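Local coordinates for ribosomal RNA processing protein 6 (Trypanosoma brucei brucei, PDB 4NLC) that probably degrades and processes RNA as an exosome-associated 3'-5' exoribonuclease, represented here by its catalytic core, at residues A[92-98]-A[111-117]; A[119-123]-A[219-224]; A[84-88]-A[134-138]; A[145-149]-A[226-230]. The protein carries 1 engineered substitution. All blocks are in the same frame, centred on the assembly; numbering follows the deposited sequence.

Contact 1: residues A[92-98]-A[111-117]; sequences EIAVDLE and LMQISTR
These segments form an antiparallel beta hairpin pairing central in the RNase H-like exonuclease sheet. Both strands, 92-98 and 111-115, are extended, axes 4.6 Å apart at 163°. Leu111 forms a hydrogen-bonded pair with Glu98 (Glu98 N to Leu111 O 2.8 Å; the return bond is weak). Met112 faces Leu97 in a non-hydrogen-bonded pair, with Met112 CE 3.7 Å from Leu97 CD2. Gln113 pairs with Asp96 (Gln113 N to Asp96 O 2.8 Å, Asp96 N to Gln113 O 3.1 Å). Asp96 and Glu98 match the Asp-X-Glu motif of DEDD exonucleases, and their carboxylates crowd Asp222, consistent with an acidic metal site. Ile114 lies opposite Val95, CA-CA 4.7 Å. Ser115 closes the register on Ala94 (Ser115 N to Ala94 O and Ala94 N to Ser115 O both 2.9 Å). A water links Arg117 N (3.0 Å) to Glu92 O (2.7 Å). Arg117 (chi1 and chi2 m, chi3 t), also meeting Asp231, folds back to a salt bridge with Glu92 (chi1 p), NE to OE2 2.8 Å.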
loop_
_atom_site.group_PDB
_atom_site.type_symbol
_atom_site.label_atom_id
_atom_site.label_comp_id
_atom_site.label_asym_id
_atom_site.label_seq_id
_atom_site.Cartn_x
_atom_site.Cartn_y
_atom_site.Cartn_z
ATOM N N GLU A 92 17.194 4.721 -14.667
ATOM C CA GLU A 92 15.767 4.772 -14.405
ATOM C C GLU A 92 15.158 3.380 -14.377
ATOM O O GLU A 92 15.478 2.535 -15.219
ATOM C CB GLU A 92 14.981 5.733 -15.329
ATOM C CG GLU A 92 14.850 5.318 -16.782
ATOM C CD GLU A 92 16.046 5.608 -17.659
ATOM O OE1 GLU A 92 16.768 6.595 -17.382
ATOM O OE2 GLU A 92 16.279 4.823 -18.607
ATOM N N ILE A 93 14.286 3.143 -13.378
ATOM C CA ILE A 93 13.601 1.857 -13.197
ATOM C C ILE A 93 12.159 2.157 -12.925
ATOM O O ILE A 93 11.871 3.218 -12.359
ATOM C CB ILE A 93 14.227 0.972 -12.070
ATOM C CG1 ILE A 93 13.944 1.546 -10.644
ATOM C CG2 ILE A 93 15.739 0.698 -12.301
ATOM C CD1 ILE A 93 14.455 0.686 -9.442
ATOM N N ALA A 94 11.252 1.229 -13.315
ATOM C CA ALA A 94 9.802 1.364 -13.104
ATOM C C ALA A 94 9.446 0.424 -11.982
ATOM O O ALA A 94 9.883 -0.728 -11.989
ATOM C CB ALA A 94 9.041 0.989 -14.360
ATOM N N VAL A 95 8.704 0.928 -10.985
ATOM C CA VAL A 95 8.330 0.164 -9.813
ATOM C C VAL A 95 6.811 0.230 -9.577
ATOM O O VAL A 95 6.169 1.259 -9.819
ATOM C CB VAL A 95 9.131 0.606 -8.540
ATOM C CG1 VAL A 95 8.896 -0.355 -7.361
ATOM C CG2 VAL A 95 10.639 0.759 -8.813
ATOM N N ASP A 96 6.253 -0.878 -9.076
ATOM C CA ASP A 96 4.876 -1.007 -8.615
ATOM C C ASP A 96 4.820 -2.044 -7.471
ATOM O O ASP A 96 5.765 -2.806 -7.259
ATOM C CB ASP A 96 3.883 -1.320 -9.751
ATOM C CG ASP A 96 2.408 -1.106 -9.386
ATOM O OD1 ASP A 96 2.128 -0.313 -8.440
ATOM O OD2 ASP A 96 1.536 -1.719 -10.052
ATOM N N LEU A 97 3.733 -2.039 -6.714
ATOM C CA LEU A 97 3.566 -2.952 -5.592
ATOM C C LEU A 97 2.172 -3.543 -5.622
ATOM O O LEU A 97 1.235 -2.866 -6.052
ATOM C CB LEU A 97 3.707 -2.168 -4.259
ATOM C CG LEU A 97 4.999 -1.419 -3.897
ATOM C CD1 LEU A 97 4.830 -0.678 -2.575
ATOM C CD2 LEU A 97 6.155 -2.353 -3.724
ATOM N N GLU A 98 2.013 -4.776 -5.106
ATOM C CA GLU A 98 0.685 -5.365 -4.861
ATOM C C GLU A 98 0.555 -5.473 -3.332
ATOM O O GLU A 98 1.567 -5.602 -2.624
ATOM C CB GLU A 98 0.443 -6.686 -5.593
ATOM C CG GLU A 98 0.596 -6.593 -7.108
ATOM C CD GLU A 98 -0.323 -5.638 -7.849
ATOM O OE1 GLU A 98 -1.395 -5.288 -7.309
ATOM O OE2 GLU A 98 0.028 -5.250 -8.986
ATOM N N LEU A 111 3.843 -8.049 -3.075
ATOM C CA LEU A 111 4.681 -8.202 -4.251
ATOM C C LEU A 111 5.197 -6.864 -4.684
ATOM O O LEU A 111 4.536 -5.848 -4.470
ATOM C CB LEU A 111 3.777 -8.752 -5.358
ATOM C CG LEU A 111 4.345 -9.724 -6.368
ATOM C CD1 LEU A 111 4.796 -11.035 -5.705
ATOM C CD2 LEU A 111 3.310 -9.987 -7.472
ATOM N N MET A 112 6.396 -6.863 -5.274
ATOM C CA MET A 112 7.018 -5.659 -5.820
ATOM C C MET A 112 7.364 -6.038 -7.264
ATOM O O MET A 112 7.901 -7.114 -7.509
ATOM C CB MET A 112 8.291 -5.260 -5.036
ATOM C CG MET A 112 9.033 -4.069 -5.637
ATOM S SD MET A 112 10.552 -3.623 -4.748
ATOM C CE MET A 112 9.879 -2.672 -3.433
ATOM N N GLN A 113 7.048 -5.165 -8.205
ATOM C CA GLN A 113 7.366 -5.423 -9.599
ATOM C C GLN A 113 8.362 -4.345 -9.999
ATOM O O GLN A 113 8.243 -3.185 -9.579
ATOM C CB GLN A 113 6.095 -5.374 -10.489
ATOM C CG GLN A 113 5.019 -6.405 -10.107
ATOM C CD GLN A 113 3.904 -5.771 -9.339
ATOM O OE1 GLN A 113 2.983 -5.185 -9.896
ATOM N NE2 GLN A 113 3.981 -5.829 -8.044
ATOM N N ILE A 114 9.369 -4.742 -10.767
ATOM C CA ILE A 114 10.397 -3.822 -11.247
ATOM C C ILE A 114 10.669 -4.090 -12.707
ATOM O O ILE A 114 10.973 -5.224 -13.064
ATOM C CB ILE A 114 11.731 -3.880 -10.419
ATOM C CG1 ILE A 114 11.527 -3.506 -8.927
ATOM C CG2 ILE A 114 12.796 -2.951 -11.031
ATOM C CD1 ILE A 114 12.196 -4.458 -7.972
ATOM N N SER A 115 10.673 -3.041 -13.527
ATOM C CA SER A 115 11.096 -3.189 -14.909
ATOM C C SER A 115 12.275 -2.278 -15.177
ATOM O O SER A 115 12.306 -1.135 -14.706
ATOM C CB SER A 115 9.978 -2.858 -15.895
ATOM O OG SER A 115 8.932 -3.815 -15.927
ATOM N N THR A 116 13.213 -2.774 -15.983
ATOM C CA THR A 116 14.345 -2.009 -16.503
ATOM C C THR A 116 14.099 -1.948 -18.001
ATOM O O THR A 116 13.183 -2.606 -18.495
ATOM C CB THR A 116 15.740 -2.636 -16.154
ATOM O OG1 THR A 116 16.010 -3.780 -16.958
ATOM C CG2 THR A 116 15.904 -2.969 -14.680
ATOM N N ARG A 117 14.932 -1.203 -18.735
ATOM C CA ARG A 117 14.840 -1.122 -20.196
ATOM C C ARG A 117 15.030 -2.491 -20.867
ATOM O O ARG A 117 14.620 -2.653 -22.004
ATOM C CB ARG A 117 15.908 -0.142 -20.751
ATOM C CG ARG A 117 15.786 1.293 -20.236
ATOM C CD ARG A 117 14.427 1.920 -20.539
ATOM N NE ARG A 117 14.462 3.320 -20.160
ATOM C CZ ARG A 117 13.635 4.256 -20.595
ATOM N NH1 ARG A 117 12.628 3.941 -21.400
ATOM N NH2 ARG A 117 13.802 5.514 -20.224
HETATM O O HOH W 1 16.344 0.666 -16.909
#

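Contact 2: residues A[119-123]-A[219-224]; sequences QDFIV and AQQDTH
This is a buried strand-on-helix contact, part polar and part apolar, in which helix 213-224 covers one face of the central sheet of the exonuclease domain. Strand 120-123 and helix 219-224 cross at 130° with their axes 8.5 Å apart. The closest backbones are at Asp120 and His224, whose CA atoms lie 6.6 Å apart. Strand alternation points Asp120 and Ile122 toward the helix and Phe121 away. At the N-terminal end of the helical segment, Ile122 (rotamer mt) brings CD1 to 3.8 Å from Ala219 CB. The next residue, Gln220, extends (chi1 and chi2 both t) and donates from NE2 to Asp120 OD2 at 2.9 Å. One turn further on, His224, with chi1 t, donates ND1 to the same OD2 at 2.8 Å, the carboxylate lying at the ring edge. A water bridges strand and helix, 3.0 Å from both Phe121 O and Thr223 OG1. Asp120 OD1 is held by Ser115, and His224 NE2 bonds to the carbonyl of Leu64. Since ND1 gives its proton to a carboxylate while NE2 meets a carbonyl acceptor, the imidazole is consistent with a protonated ring balancing the buried charge of Asp120.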
loop_
_atom_site.group_PDB
_atom_site.type_symbol
_atom_site.label_atom_id
_atom_site.label_comp_id
_atom_site.label_asym_id
_atom_site.label_seq_id
_atom_site.Cartn_x
_atom_site.Cartn_y
_atom_site.Cartn_z
ATOM N N GLN A 119 14.631 -5.816 -19.096
ATOM C CA GLN A 119 13.971 -6.946 -18.461
ATOM C C GLN A 119 13.030 -6.551 -17.332
ATOM O O GLN A 119 13.064 -5.413 -16.848
ATOM C CB GLN A 119 15.023 -7.958 -17.957
ATOM C CG GLN A 119 15.960 -7.382 -16.918
ATOM C CD GLN A 119 17.057 -8.341 -16.557
ATOM O OE1 GLN A 119 18.227 -7.962 -16.480
ATOM N NE2 GLN A 119 16.702 -9.579 -16.253
ATOM N N ASP A 120 12.219 -7.534 -16.898
ATOM C CA ASP A 120 11.246 -7.393 -15.833
ATOM C C ASP A 120 11.596 -8.301 -14.658
ATOM O O ASP A 120 12.197 -9.352 -14.851
ATOM C CB ASP A 120 9.839 -7.750 -16.378
ATOM C CG ASP A 120 9.343 -6.872 -17.515
ATOM O OD1 ASP A 120 9.728 -5.682 -17.565
ATOM O OD2 ASP A 120 8.557 -7.364 -18.337
ATOM N N PHE A 121 11.179 -7.907 -13.445
ATOM C CA PHE A 121 11.378 -8.654 -12.214
ATOM C C PHE A 121 10.112 -8.616 -11.386
ATOM O O PHE A 121 9.356 -7.645 -11.448
ATOM C CB PHE A 121 12.531 -8.070 -11.394
ATOM C CG PHE A 121 13.873 -8.113 -12.090
ATOM C CD1 PHE A 121 14.673 -9.256 -12.026
ATOM C CD2 PHE A 121 14.338 -7.015 -12.814
ATOM C CE1 PHE A 121 15.919 -9.295 -12.659
ATOM C CE2 PHE A 121 15.590 -7.049 -13.439
ATOM C CZ PHE A 121 16.380 -8.185 -13.337
ATOM N N ILE A 122 9.860 -9.697 -10.664
ATOM C CA ILE A 122 8.750 -9.815 -9.711
ATOM C C ILE A 122 9.380 -10.279 -8.432
ATOM O O ILE A 122 10.035 -11.317 -8.430
ATOM C CB ILE A 122 7.558 -10.702 -10.167
ATOM C CG1 ILE A 122 6.785 -10.027 -11.310
ATOM C CG2 ILE A 122 6.615 -11.009 -8.987
ATOM C CD1 ILE A 122 5.837 -10.973 -12.080
ATOM N N VAL A 123 9.264 -9.452 -7.375
ATOM C CA VAL A 123 9.838 -9.721 -6.075
ATOM C C VAL A 123 8.801 -10.228 -5.075
ATOM O O VAL A 123 7.827 -9.557 -4.788
ATOM C CB VAL A 123 10.670 -8.524 -5.512
ATOM C CG1 VAL A 123 11.345 -8.893 -4.185
ATOM C CG2 VAL A 123 11.721 -8.100 -6.528
ATOM N N ALA A 219 1.029 -8.750 -12.915
ATOM C CA ALA A 219 2.078 -8.079 -12.141
ATOM C C ALA A 219 3.184 -7.500 -13.051
ATOM O O ALA A 219 3.548 -6.326 -12.934
ATOM C CB ALA A 219 2.669 -9.048 -11.122
ATOM N N GLN A 220 3.675 -8.318 -13.984
ATOM C CA GLN A 220 4.678 -7.923 -14.955
ATOM C C GLN A 220 4.223 -6.709 -15.821
ATOM O O GLN A 220 5.019 -5.786 -16.034
ATOM C CB GLN A 220 5.009 -9.126 -15.853
ATOM C CG GLN A 220 5.994 -8.800 -16.963
ATOM C CD GLN A 220 6.142 -9.913 -17.974
ATOM O OE1 GLN A 220 5.238 -10.735 -18.192
ATOM N NE2 GLN A 220 7.299 -9.959 -18.615
ATOM N N GLN A 221 2.965 -6.724 -16.311
ATOM C CA GLN A 221 2.451 -5.691 -17.213
ATOM C C GLN A 221 2.206 -4.330 -16.552
ATOM O O GLN A 221 2.157 -3.334 -17.272
ATOM C CB GLN A 221 1.210 -6.183 -17.955
ATOM C CG GLN A 221 1.566 -6.990 -19.193
ATOM C CD GLN A 221 0.372 -7.668 -19.790
ATOM O OE1 GLN A 221 -0.647 -7.046 -20.074
ATOM N NE2 GLN A 221 0.469 -8.970 -19.985
ATOM N N ASP A 222 2.139 -4.270 -15.200
ATOM C CA ASP A 222 1.984 -3.023 -14.460
ATOM C C ASP A 222 3.266 -2.163 -14.524
ATOM O O ASP A 222 3.162 -0.941 -14.390
ATOM C CB ASP A 222 1.591 -3.293 -12.992
ATOM C CG ASP A 222 0.104 -3.476 -12.720
ATOM O OD1 ASP A 222 -0.705 -3.336 -13.674
ATOM O OD2 ASP A 222 -0.252 -3.746 -11.557
ATOM N N THR A 223 4.466 -2.787 -14.764
ATOM C CA THR A 223 5.713 -2.021 -14.878
ATOM C C THR A 223 6.345 -2.073 -16.268
ATOM O O THR A 223 7.108 -1.177 -16.624
ATOM C CB THR A 223 6.736 -2.460 -13.823
ATOM O OG1 THR A 223 7.050 -3.849 -13.988
ATOM C CG2 THR A 223 6.295 -2.155 -12.414
ATOM N N HIS A 224 6.098 -3.156 -17.021
ATOM C CA HIS A 224 6.661 -3.422 -18.356
ATOM C C HIS A 224 6.598 -2.236 -19.351
ATOM O O HIS A 224 7.565 -2.014 -20.094
ATOM C CB HIS A 224 5.993 -4.660 -18.950
ATOM C CG HIS A 224 6.514 -5.021 -20.302
ATOM N ND1 HIS A 224 7.628 -5.813 -20.452
ATOM C CD2 HIS A 224 6.059 -4.659 -21.527
ATOM C CE1 HIS A 224 7.820 -5.914 -21.758
ATOM N NE2 HIS A 224 6.905 -5.221 -22.443
HETATM O O HOH W 2 7.670 -6.741 -13.766
#

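Contact 3: residues A[84-88]-A[134-138]; sequences VAVLL and LMAPV
Two short helical pieces of the exonuclease domain pack through aliphatic side chains here, with no hydrogen bond between them. Residues 84-87 are the last part of helix 77-87, closed by Leu88 N to Val84 O at 3.1 Å. The other piece is a 3-10 turn, 134-135, running into helix 136-138, where Val138 N makes a weak bond to Met135 O at 3.0 Å. The closest backbone points are Val84 to Met135, 6.0 Å between CA atoms, and Leu88 to Val138, 6.1 Å. In the side-chain packing, Val138 (chi1 t) is inserted among three residues one helical turn apart or adjacent: its CG2 lies 3.9 Å from Val84 CG1, 3.7 Å from Leu87 CB and 3.9 Å from Leu88 CD2. Met135 curls (chi1 -56°, chi2 -147°, chi3 69°) so that its CE reaches Leu87 CD1 at 3.8 Å, while its CG stands 4.1 Å from Val84 CG2. Leu88 CD2 also touches Pro137 CB at 4.2 Å. Methyl groups rest on backbone carbonyls as well: Val84 CG1 on Leu134 O and Val138 CG2 on Val84 O, both at 3.5 Å. Both pieces pack on the sheet, where Leu87 meets Ile93 and Ile114, Val138 meets Ile93, and Met135 meets Met112, so they cover strands 92-100 and 108-115.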
loop_
_atom_site.group_PDB
_atom_site.type_symbol
_atom_site.label_atom_id
_atom_site.label_comp_id
_atom_site.label_asym_id
_atom_site.label_seq_id
_atom_site.Cartn_x
_atom_site.Cartn_y
_atom_site.Cartn_z
ATOM N N VAL A 84 19.431 -6.278 -6.927
ATOM C CA VAL A 84 19.869 -4.969 -6.442
ATOM C C VAL A 84 21.124 -4.491 -7.239
ATOM O O VAL A 84 21.187 -3.320 -7.598
ATOM C CB VAL A 84 20.036 -4.965 -4.887
ATOM C CG1 VAL A 84 20.845 -3.764 -4.380
ATOM C CG2 VAL A 84 18.668 -5.014 -4.209
ATOM N N ALA A 85 22.055 -5.393 -7.570
ATOM C CA ALA A 85 23.266 -5.013 -8.330
ATOM C C ALA A 85 22.944 -4.717 -9.787
ATOM O O ALA A 85 23.572 -3.840 -10.367
ATOM C CB ALA A 85 24.358 -6.072 -8.210
ATOM N N VAL A 86 21.960 -5.422 -10.370
ATOM C CA VAL A 86 21.505 -5.169 -11.743
ATOM C C VAL A 86 20.895 -3.731 -11.767
ATOM O O VAL A 86 21.277 -2.914 -12.600
ATOM C CB VAL A 86 20.467 -6.236 -12.227
ATOM C CG1 VAL A 86 19.647 -5.732 -13.411
ATOM C CG2 VAL A 86 21.148 -7.560 -12.565
ATOM N N LEU A 87 19.990 -3.436 -10.820
ATOM C CA LEU A 87 19.334 -2.146 -10.718
ATOM C C LEU A 87 20.302 -0.971 -10.552
ATOM O O LEU A 87 20.007 0.129 -11.039
ATOM C CB LEU A 87 18.292 -2.159 -9.610
ATOM C CG LEU A 87 17.138 -3.175 -9.690
ATOM C CD1 LEU A 87 16.171 -2.933 -8.572
ATOM C CD2 LEU A 87 16.408 -3.152 -11.054
ATOM N N LEU A 88 21.472 -1.213 -9.901
ATOM C CA LEU A 88 22.513 -0.206 -9.680
ATOM C C LEU A 88 23.207 0.248 -10.973
ATOM O O LEU A 88 23.878 1.266 -10.944
ATOM C CB LEU A 88 23.550 -0.630 -8.622
ATOM C CG LEU A 88 23.080 -0.742 -7.144
ATOM C CD1 LEU A 88 24.134 -1.484 -6.284
ATOM C CD2 LEU A 88 22.726 0.614 -6.522
ATOM N N LEU A 134 17.699 -4.436 1.888
ATOM C CA LEU A 134 18.819 -4.562 0.931
ATOM C C LEU A 134 18.618 -3.761 -0.350
ATOM O O LEU A 134 19.561 -3.566 -1.099
ATOM C CB LEU A 134 19.149 -6.038 0.606
ATOM C CG LEU A 134 19.690 -6.869 1.791
ATOM C CD1 LEU A 134 19.732 -8.337 1.443
ATOM C CD2 LEU A 134 21.053 -6.386 2.261
ATOM N N MET A 135 17.401 -3.285 -0.582
ATOM C CA MET A 135 17.042 -2.474 -1.738
ATOM C C MET A 135 17.324 -0.987 -1.477
ATOM O O MET A 135 17.279 -0.212 -2.422
ATOM C CB MET A 135 15.549 -2.666 -2.095
ATOM C CG MET A 135 15.172 -4.119 -2.345
ATOM S SD MET A 135 13.888 -4.266 -3.581
ATOM C CE MET A 135 14.854 -3.728 -5.088
ATOM N N ALA A 136 17.611 -0.595 -0.216
ATOM C CA ALA A 136 17.928 0.799 0.155
ATOM C C ALA A 136 19.039 1.460 -0.725
ATOM O O ALA A 136 18.871 2.624 -1.067
ATOM C CB ALA A 136 18.263 0.920 1.643
ATOM N N PRO A 137 20.106 0.785 -1.213
ATOM C CA PRO A 137 21.056 1.500 -2.106
ATOM C C PRO A 137 20.402 1.947 -3.432
ATOM O O PRO A 137 20.724 3.013 -3.933
ATOM C CB PRO A 137 22.155 0.459 -2.348
ATOM C CG PRO A 137 22.063 -0.480 -1.194
ATOM C CD PRO A 137 20.592 -0.588 -0.939
ATOM N N VAL A 138 19.455 1.166 -3.964
ATOM C CA VAL A 138 18.744 1.505 -5.200
ATOM C C VAL A 138 17.745 2.629 -4.935
ATOM O O VAL A 138 17.793 3.645 -5.630
ATOM C CB VAL A 138 18.085 0.273 -5.904
ATOM C CG1 VAL A 138 17.293 0.692 -7.151
ATOM C CG2 VAL A 138 19.136 -0.761 -6.285
#

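Contact 4: residues A[145-149]-A[226-230]; sequences VKVFH and LLYVY
Extended strand 145-148 and the first turn of helix 226-238 cross almost at right angles, 102° between their directions, with axes 9.0 Å apart. Val147 and Leu227 have the nearest CA atoms, at 7.2 Å, and Tyr230 N to Leu226 O (2.9 Å) sets the helical turn. Along the strand, Val145 and Val147 point toward the helix, while Lys146 and Phe148 point away. Val147 (chi1 t) is the centre of the packing: its CG1 is 3.8 Å from Leu226 CG, and its CG2 is 3.8 Å from Leu227 CD2. The same CG2 sits over the face of the Tyr230 ring, 3.8 Å from the centroid and 13° off the normal, a CH-pi contact. Tyr230 (chi1 t) runs alongside the strand so that its CZ is 4.1 Å from Val145 CG1. Beyond the strand end, Leu226 CD1 is 4.0 Å from His149 CB, and Leu226 CD2 lies 3.7 Å from Val147 O. The polar ends of Tyr230 and His149 turn to other parts of the domain: Tyr230 OH bonds to Gln54, the His149 imidazole to His183 and Thr172. Between these two segments, helix and strand are thus held by apolar and CH-pi packing without a hydrogen bond.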
loop_
_atom_site.group_PDB
_atom_site.type_symbol
_atom_site.label_atom_id
_atom_site.label_comp_id
_atom_site.label_asym_id
_atom_site.label_seq_id
_atom_site.Cartn_x
_atom_site.Cartn_y
_atom_site.Cartn_z
ATOM N N VAL A 145 16.472 7.217 -11.344
ATOM C CA VAL A 145 15.081 7.683 -11.205
ATOM C C VAL A 145 14.184 6.456 -10.973
ATOM O O VAL A 145 14.271 5.476 -11.730
ATOM C CB VAL A 145 14.612 8.550 -12.405
ATOM C CG1 VAL A 145 13.096 8.803 -12.358
ATOM C CG2 VAL A 145 15.363 9.871 -12.437
ATOM N N LYS A 146 13.322 6.506 -9.930
ATOM C CA LYS A 146 12.343 5.443 -9.655
ATOM C C LYS A 146 11.001 5.958 -10.140
ATOM O O LYS A 146 10.445 6.897 -9.574
ATOM C CB LYS A 146 12.258 5.102 -8.161
ATOM C CG LYS A 146 13.322 4.110 -7.616
ATOM C CD LYS A 146 14.762 4.624 -7.635
ATOM C CE LYS A 146 14.973 5.809 -6.709
ATOM N NZ LYS A 146 16.411 6.163 -6.546
ATOM N N VAL A 147 10.516 5.378 -11.220
ATOM C CA VAL A 147 9.245 5.715 -11.846
ATOM C C VAL A 147 8.112 4.840 -11.243
ATOM O O VAL A 147 8.144 3.606 -11.327
ATOM C CB VAL A 147 9.311 5.548 -13.395
ATOM C CG1 VAL A 147 8.016 6.027 -14.070
ATOM C CG2 VAL A 147 10.519 6.253 -13.989
ATOM N N PHE A 148 7.104 5.482 -10.680
ATOM C CA PHE A 148 5.913 4.789 -10.191
ATOM C C PHE A 148 4.717 5.441 -10.863
ATOM O O PHE A 148 4.798 6.608 -11.235
ATOM C CB PHE A 148 5.775 4.996 -8.676
ATOM C CG PHE A 148 6.633 4.169 -7.755
ATOM C CD1 PHE A 148 7.982 4.475 -7.570
ATOM C CD2 PHE A 148 6.078 3.144 -6.999
ATOM C CE1 PHE A 148 8.762 3.770 -6.627
ATOM C CE2 PHE A 148 6.851 2.443 -6.060
ATOM C CZ PHE A 148 8.183 2.778 -5.867
ATOM N N HIS A 149 3.590 4.749 -10.934
ATOM C CA HIS A 149 2.368 5.352 -11.474
ATOM C C HIS A 149 1.320 5.467 -10.346
ATOM O O HIS A 149 0.712 4.472 -9.981
ATOM C CB HIS A 149 1.813 4.555 -12.666
ATOM C CG HIS A 149 0.740 5.305 -13.390
ATOM N ND1 HIS A 149 1.015 6.028 -14.528
ATOM C CD2 HIS A 149 -0.558 5.488 -13.060
ATOM C CE1 HIS A 149 -0.124 6.604 -14.869
ATOM N NE2 HIS A 149 -1.094 6.310 -14.014
ATOM N N LEU A 226 5.916 1.093 -18.307
ATOM C CA LEU A 226 6.059 2.314 -17.547
ATOM C C LEU A 226 7.264 3.178 -17.932
ATOM O O LEU A 226 7.140 4.406 -17.919
ATOM C CB LEU A 226 6.026 2.033 -16.037
ATOM C CG LEU A 226 5.658 3.228 -15.114
ATOM C CD1 LEU A 226 4.405 3.975 -15.617
ATOM C CD2 LEU A 226 5.424 2.762 -13.679
ATOM N N LEU A 227 8.401 2.585 -18.306
ATOM C CA LEU A 227 9.536 3.434 -18.709
ATOM C C LEU A 227 9.319 4.102 -20.061
ATOM O O LEU A 227 9.772 5.218 -20.235
ATOM C CB LEU A 227 10.873 2.705 -18.654
ATOM C CG LEU A 227 11.335 2.265 -17.269
ATOM C CD1 LEU A 227 12.569 1.399 -17.385
ATOM C CD2 LEU A 227 11.544 3.447 -16.346
ATOM N N TYR A 228 8.588 3.456 -20.988
ATOM C CA TYR A 228 8.239 4.077 -22.286
ATOM C C TYR A 228 7.276 5.217 -22.033
ATOM O O TYR A 228 7.434 6.275 -22.625
ATOM C CB TYR A 228 7.613 3.078 -23.266
ATOM C CG TYR A 228 7.113 3.706 -24.561
ATOM C CD1 TYR A 228 8.005 4.125 -25.548
ATOM C CD2 TYR A 228 5.751 3.852 -24.810
ATOM C CE1 TYR A 228 7.555 4.675 -26.750
ATOM C CE2 TYR A 228 5.288 4.415 -26.005
ATOM C CZ TYR A 228 6.196 4.816 -26.975
ATOM O OH TYR A 228 5.751 5.345 -28.160
ATOM N N VAL A 229 6.272 4.992 -21.163
ATOM C CA VAL A 229 5.257 5.983 -20.757
ATOM C C VAL A 229 5.989 7.186 -20.165
ATOM O O VAL A 229 5.712 8.329 -20.534
ATOM C CB VAL A 229 4.213 5.346 -19.779
ATOM C CG1 VAL A 229 3.439 6.403 -18.990
ATOM C CG2 VAL A 229 3.251 4.432 -20.539
ATOM N N TYR A 230 6.974 6.909 -19.298
ATOM C CA TYR A 230 7.831 7.911 -18.665
ATOM C C TYR A 230 8.516 8.807 -19.745
ATOM O O TYR A 230 8.433 10.027 -19.661
ATOM C CB TYR A 230 8.874 7.200 -17.762
ATOM C CG TYR A 230 9.993 8.086 -17.263
ATOM C CD1 TYR A 230 9.732 9.160 -16.409
ATOM C CD2 TYR A 230 11.322 7.802 -17.565
ATOM C CE1 TYR A 230 10.763 9.942 -15.887
ATOM C CE2 TYR A 230 12.367 8.574 -17.044
ATOM C CZ TYR A 230 12.079 9.648 -16.210
ATOM O OH TYR A 230 13.083 10.456 -15.737
#

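All four contacts belong to the 3'-5' exonuclease domain and surround one mixed sheet. Contact 1 is its central hairpin. Centre to centre, contact 1 lies about 6 Å from contact 2, contact 1 about 9 Å from contact 4, and contact 1 about 12 Å from contact 3. Strand 120-123 borders strand 108-115, and strand 145-148 borders strand 92-100, so contacts 2 and 4 extend the sheet in opposite directions. Their helices, 213-224 and 226-238, cover the face bearing Ala94 and Asp96; contact 3 covers the face bearing Ile93 and Met112. Contact 1 is nested within the chain loop closed by contact 3; contacts 2 and 4 cross. Helix 213-224 brings Asp222 beside the acids of strand 92-100, as in a DEDD-type active site.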